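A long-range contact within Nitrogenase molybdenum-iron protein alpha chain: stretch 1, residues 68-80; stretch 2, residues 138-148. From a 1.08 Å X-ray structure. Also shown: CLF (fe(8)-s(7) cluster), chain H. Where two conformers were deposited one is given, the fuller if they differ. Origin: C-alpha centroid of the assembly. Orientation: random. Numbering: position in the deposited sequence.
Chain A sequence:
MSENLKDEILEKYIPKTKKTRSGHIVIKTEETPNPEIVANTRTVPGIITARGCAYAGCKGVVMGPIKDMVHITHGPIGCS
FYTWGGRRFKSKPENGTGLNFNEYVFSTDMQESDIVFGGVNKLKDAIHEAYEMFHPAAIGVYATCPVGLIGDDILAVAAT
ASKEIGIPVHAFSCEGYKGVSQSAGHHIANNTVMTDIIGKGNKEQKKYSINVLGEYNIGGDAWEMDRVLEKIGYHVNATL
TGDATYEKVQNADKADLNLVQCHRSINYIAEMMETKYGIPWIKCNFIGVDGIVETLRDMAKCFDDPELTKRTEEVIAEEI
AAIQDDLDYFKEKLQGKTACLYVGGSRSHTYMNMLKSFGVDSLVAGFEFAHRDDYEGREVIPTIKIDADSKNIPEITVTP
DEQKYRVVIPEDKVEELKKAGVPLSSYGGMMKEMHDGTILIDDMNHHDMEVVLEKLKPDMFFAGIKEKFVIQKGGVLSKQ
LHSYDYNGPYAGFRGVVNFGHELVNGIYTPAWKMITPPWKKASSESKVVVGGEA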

# COMPACT_ATOMS: atom_id res chain seq x y z
N ASP A 68 -28.73 13.25 -15.78
CA ASP A 68 -28.45 13.69 -17.17
C ASP A 68 -28.73 15.18 -17.34
O ASP A 68 -28.77 15.68 -18.48
CB ASP A 68 -29.18 12.84 -18.20
CG ASP A 68 -30.69 12.87 -18.06
OD1 ASP A 68 -31.22 13.44 -17.09
OD2 ASP A 68 -31.31 12.28 -18.94
N MET A 69 -28.84 15.89 -16.21
CA MET A 69 -28.87 17.33 -16.16
C MET A 69 -27.53 17.84 -15.66
O MET A 69 -27.03 17.29 -14.68
CB MET A 69 -30.05 17.73 -15.26
CG MET A 69 -30.31 19.19 -14.97
SD MET A 69 -31.95 19.32 -14.21
CE MET A 69 -31.86 21.08 -13.82
N VAL A 70 -26.95 18.85 -16.32
CA VAL A 70 -25.72 19.47 -15.81
C VAL A 70 -26.09 20.54 -14.79
O VAL A 70 -26.78 21.48 -15.10
CB VAL A 70 -24.85 20.04 -16.95
CG1 VAL A 70 -23.76 20.96 -16.40
CG2 VAL A 70 -24.26 18.92 -17.76
N HIS A 71 -25.64 20.34 -13.54
CA HIS A 71 -25.96 21.24 -12.45
C HIS A 71 -24.80 22.20 -12.19
O HIS A 71 -23.75 21.79 -11.73
CB HIS A 71 -26.27 20.44 -11.17
CG HIS A 71 -27.35 19.44 -11.36
ND1 HIS A 71 -28.68 19.78 -11.44
CD2 HIS A 71 -27.28 18.10 -11.49
CE1 HIS A 71 -29.38 18.67 -11.63
NE2 HIS A 71 -28.55 17.64 -11.64
N ILE A 72 -25.00 23.47 -12.54
CA ILE A 72 -23.94 24.48 -12.42
C ILE A 72 -24.18 25.32 -11.18
O ILE A 72 -25.19 26.03 -11.08
CB ILE A 72 -23.86 25.40 -13.65
CG1 ILE A 72 -23.70 24.59 -14.95
CG2 ILE A 72 -22.72 26.39 -13.47
CD1 ILE A 72 -23.69 25.45 -16.21
N THR A 73 -23.25 25.24 -10.23
CA THR A 73 -23.29 26.13 -9.07
C THR A 73 -22.73 27.50 -9.47
O THR A 73 -21.60 27.59 -9.92
CB THR A 73 -22.44 25.56 -7.93
OG1 THR A 73 -22.96 24.26 -7.59
CG2 THR A 73 -22.41 26.48 -6.74
N HIS A 74 -23.57 28.52 -9.30
CA HIS A 74 -23.12 29.88 -9.57
C HIS A 74 -22.63 30.48 -8.24
O HIS A 74 -23.43 30.89 -7.40
CB HIS A 74 -24.22 30.72 -10.19
CG HIS A 74 -23.76 32.08 -10.61
ND1 HIS A 74 -22.54 32.32 -11.20
CD2 HIS A 74 -24.37 33.28 -10.46
CE1 HIS A 74 -22.45 33.61 -11.47
NE2 HIS A 74 -23.55 34.21 -11.04
N GLY A 75 -21.32 30.43 -8.02
CA GLY A 75 -20.76 30.82 -6.72
C GLY A 75 -19.28 30.60 -6.75
O GLY A 75 -18.73 30.14 -7.75
N PRO A 76 -18.60 30.98 -5.65
CA PRO A 76 -17.21 30.61 -5.47
C PRO A 76 -17.10 29.10 -5.24
O PRO A 76 -18.12 28.38 -5.23
CB PRO A 76 -16.75 31.49 -4.29
CG PRO A 76 -17.96 32.30 -3.88
CD PRO A 76 -19.16 31.54 -4.42
N ILE A 77 -15.89 28.58 -5.17
CA ILE A 77 -15.71 27.16 -5.48
C ILE A 77 -16.25 26.19 -4.43
O ILE A 77 -16.59 25.05 -4.80
CB ILE A 77 -14.22 26.85 -5.77
CG1 ILE A 77 -14.07 25.52 -6.53
CG2 ILE A 77 -13.38 26.85 -4.50
CD1 ILE A 77 -14.77 25.51 -7.88
N GLY A 78 -16.26 26.57 -3.15
CA GLY A 78 -16.63 25.61 -2.14
C GLY A 78 -18.03 25.08 -2.26
O GLY A 78 -18.27 23.87 -2.11
N CYS A 79 -18.98 25.98 -2.49
CA CYS A 79 -20.35 25.44 -2.70
C CYS A 79 -20.39 24.29 -3.67
O CYS A 79 -21.17 23.35 -3.51
CB CYS A 79 -21.27 26.57 -3.15
SG CYS A 79 -21.17 28.10 -2.19
N SER A 80 -19.58 24.38 -4.74
CA SER A 80 -19.49 23.27 -5.70
C SER A 80 -18.71 22.08 -5.12
O SER A 80 -19.20 20.96 -5.10
CB SER A 80 -18.81 23.80 -6.96
OG SER A 80 -18.72 22.78 -7.95
N ALA A 138 -30.82 18.97 -19.87
CA ALA A 138 -31.16 20.27 -19.28
C ALA A 138 -29.96 20.74 -18.50
O ALA A 138 -29.06 19.94 -18.20
CB ALA A 138 -32.38 20.18 -18.38
N ILE A 139 -29.97 22.01 -18.17
CA ILE A 139 -28.96 22.63 -17.30
C ILE A 139 -29.66 23.29 -16.15
O ILE A 139 -30.70 23.92 -16.32
CB ILE A 139 -28.09 23.63 -18.10
CG1 ILE A 139 -27.29 22.87 -19.17
CG2 ILE A 139 -27.20 24.46 -17.18
CD1 ILE A 139 -26.57 23.74 -20.18
N GLY A 140 -29.12 23.10 -14.94
CA GLY A 140 -29.57 23.86 -13.78
C GLY A 140 -28.52 24.88 -13.38
O GLY A 140 -27.32 24.64 -13.52
N VAL A 141 -28.99 26.02 -12.85
CA VAL A 141 -28.15 27.07 -12.32
C VAL A 141 -28.58 27.34 -10.90
O VAL A 141 -29.76 27.63 -10.66
CB VAL A 141 -28.33 28.37 -13.10
CG1 VAL A 141 -27.47 29.46 -12.47
CG2 VAL A 141 -27.99 28.16 -14.57
N TYR A 142 -27.64 27.24 -9.94
CA TYR A 142 -27.98 27.27 -8.54
C TYR A 142 -27.29 28.46 -7.87
O TYR A 142 -26.06 28.55 -7.89
CB TYR A 142 -27.54 25.95 -7.86
CG TYR A 142 -28.25 24.79 -8.51
CD1 TYR A 142 -29.48 24.35 -8.09
CD2 TYR A 142 -27.70 24.18 -9.61
CE1 TYR A 142 -30.15 23.33 -8.74
CE2 TYR A 142 -28.36 23.18 -10.31
CZ TYR A 142 -29.59 22.76 -9.86
OH TYR A 142 -30.29 21.77 -10.54
N ALA A 143 -28.08 29.35 -7.28
CA ALA A 143 -27.51 30.48 -6.56
C ALA A 143 -26.85 30.04 -5.25
O ALA A 143 -27.23 29.06 -4.64
CB ALA A 143 -28.58 31.53 -6.28
N THR A 144 -25.89 30.85 -4.84
CA THR A 144 -25.15 30.71 -3.60
C THR A 144 -25.15 32.07 -2.90
O THR A 144 -25.60 33.07 -3.47
CB THR A 144 -23.71 30.25 -3.87
OG1 THR A 144 -23.06 31.23 -4.64
CG2 THR A 144 -23.69 28.90 -4.51
N CYS A 145 -24.60 32.13 -1.67
CA CYS A 145 -24.63 33.36 -0.87
C CYS A 145 -24.46 34.69 -1.61
O CYS A 145 -25.26 35.60 -1.37
CB CYS A 145 -23.63 33.25 0.29
SG CYS A 145 -24.19 32.15 1.61
N PRO A 146 -23.42 34.87 -2.45
CA PRO A 146 -23.22 36.22 -3.00
C PRO A 146 -24.18 36.66 -4.11
O PRO A 146 -24.23 37.83 -4.44
CB PRO A 146 -21.80 36.20 -3.54
CG PRO A 146 -21.31 34.84 -3.39
CD PRO A 146 -22.31 33.97 -2.79
N VAL A 147 -24.88 35.71 -4.75
CA VAL A 147 -25.48 35.92 -6.06
C VAL A 147 -26.52 37.05 -6.10
O VAL A 147 -26.43 37.98 -6.92
CB VAL A 147 -26.09 34.60 -6.57
CG1 VAL A 147 -26.97 34.83 -7.79
CG2 VAL A 147 -25.00 33.62 -6.87
N GLY A 148 -27.54 36.98 -5.26
CA GLY A 148 -28.53 38.07 -5.24
C GLY A 148 -27.91 39.39 -4.82
O GLY A 148 -28.21 40.45 -5.41
FE1 CLF H . -23.50 29.97 1.25
FE2 CLF H . -22.00 28.32 2.37
FE3 CLF H . -24.43 27.36 1.47
FE4 CLF H . -22.43 28.08 -0.21
S1 CLF H . -21.19 29.92 0.67
S2A CLF H . -24.07 28.84 3.21
S4A CLF H . -22.40 26.34 1.26
S3A CLF H . -24.63 28.76 -0.39
FE5 CLF H . -19.12 27.81 -1.16
FE6 CLF H . -17.93 31.08 -0.18
FE7 CLF H . -17.03 28.56 0.44
FE8 CLF H . -19.30 29.06 1.80
S2B CLF H . -17.60 29.35 -1.64
S3B CLF H . -17.39 30.30 1.92
S4B CLF H . -18.66 27.01 0.93

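The two stretches lie side by side as neighbouring parallel strands, their axes approaching to 4.6 Å and their N-to-C directions diverging by 18°. In the register, Val-70 pairs with Ile-139, His-71 with Gly-140, Ile-72 with Val-141 and Thr-73 with Tyr-142. The bonding has the stagger typical of parallel sheets: a residue on one strand reaches two residues that flank its partner on the other. Thus Val-70 N donates to Ala-138 O (3.0 Å), while Val-70 O accepts from Gly-140 N (2.9 Å). Two residues on, Ile-72 N donates to Gly-140 O (2.8 Å) and Ile-72 O accepts from Tyr-142 N (3.0 Å); His-74 N then donates to Tyr-142 O (2.9 Å). CA-H...O contacts supplement this ladder, as between Ile-139 CA and Val-70 O (3.3 Å).

Side chains alternate between the two faces. Val-70, Ile-72, Ile-139 and Val-141 share one, where beta-branched residues suit the extended backbone and offer apolar surface; Ile-72 CD1 meets Ile-139 CG2 at 3.8 Å. On the other face, Met-69 extends with all three chi angles t, carrying its CE to 3.6 Å from Gly-140 N and 3.7 Å from Tyr-142 OH. Gly-140 leaves room for this convergence: a CB there would lie 3.0 Å from Met-69 CE and 2.4 Å from Tyr-142 OH. The phenol reaches back along the sheet to hydrogen-bond His-71, with Tyr-142 OH 2.7 Å from His-71 ND1. The hydroxyl lies near the plane of the imidazole, where the nitrogen can engage it, and the two rings meet rim to rim with no stacking.

Beyond the strands, Thr-144 continues the connection with its side chain. Its OG1 donates to His-74 O (2.8 Å), satisfying a buried carbonyl, and sits 3.1 Å from Gly-75 CA. Glycine fits here because a CB on Gly-75 would fall 2.2 Å from Thr-144 OG1, a clash. Thr-144 CG2 packs 3.5 Å from the methyl Thr-73 CG2 and also touches the cluster-bound Cys-79 SG at 3.5 Å. Nearby, Val-147 CG2 packs 3.7 Å from His-74 CD2, and Pro-76 CD lies 4.1 Å from Pro-146 CG, joining two compact apolar rings.

The same ends of the stretches converge on the iron-sulfur cluster. Cys-79 SG bridges FE4 and FE5, each at 2.3 Å, and its backbone Cys-79 N also binds FE5 at 2.3 Å; Cys-145 SG binds FE1 at 2.3 Å. Gly-78 accommodates the cluster closely, since a CB would come within 2.7 Å of FE7.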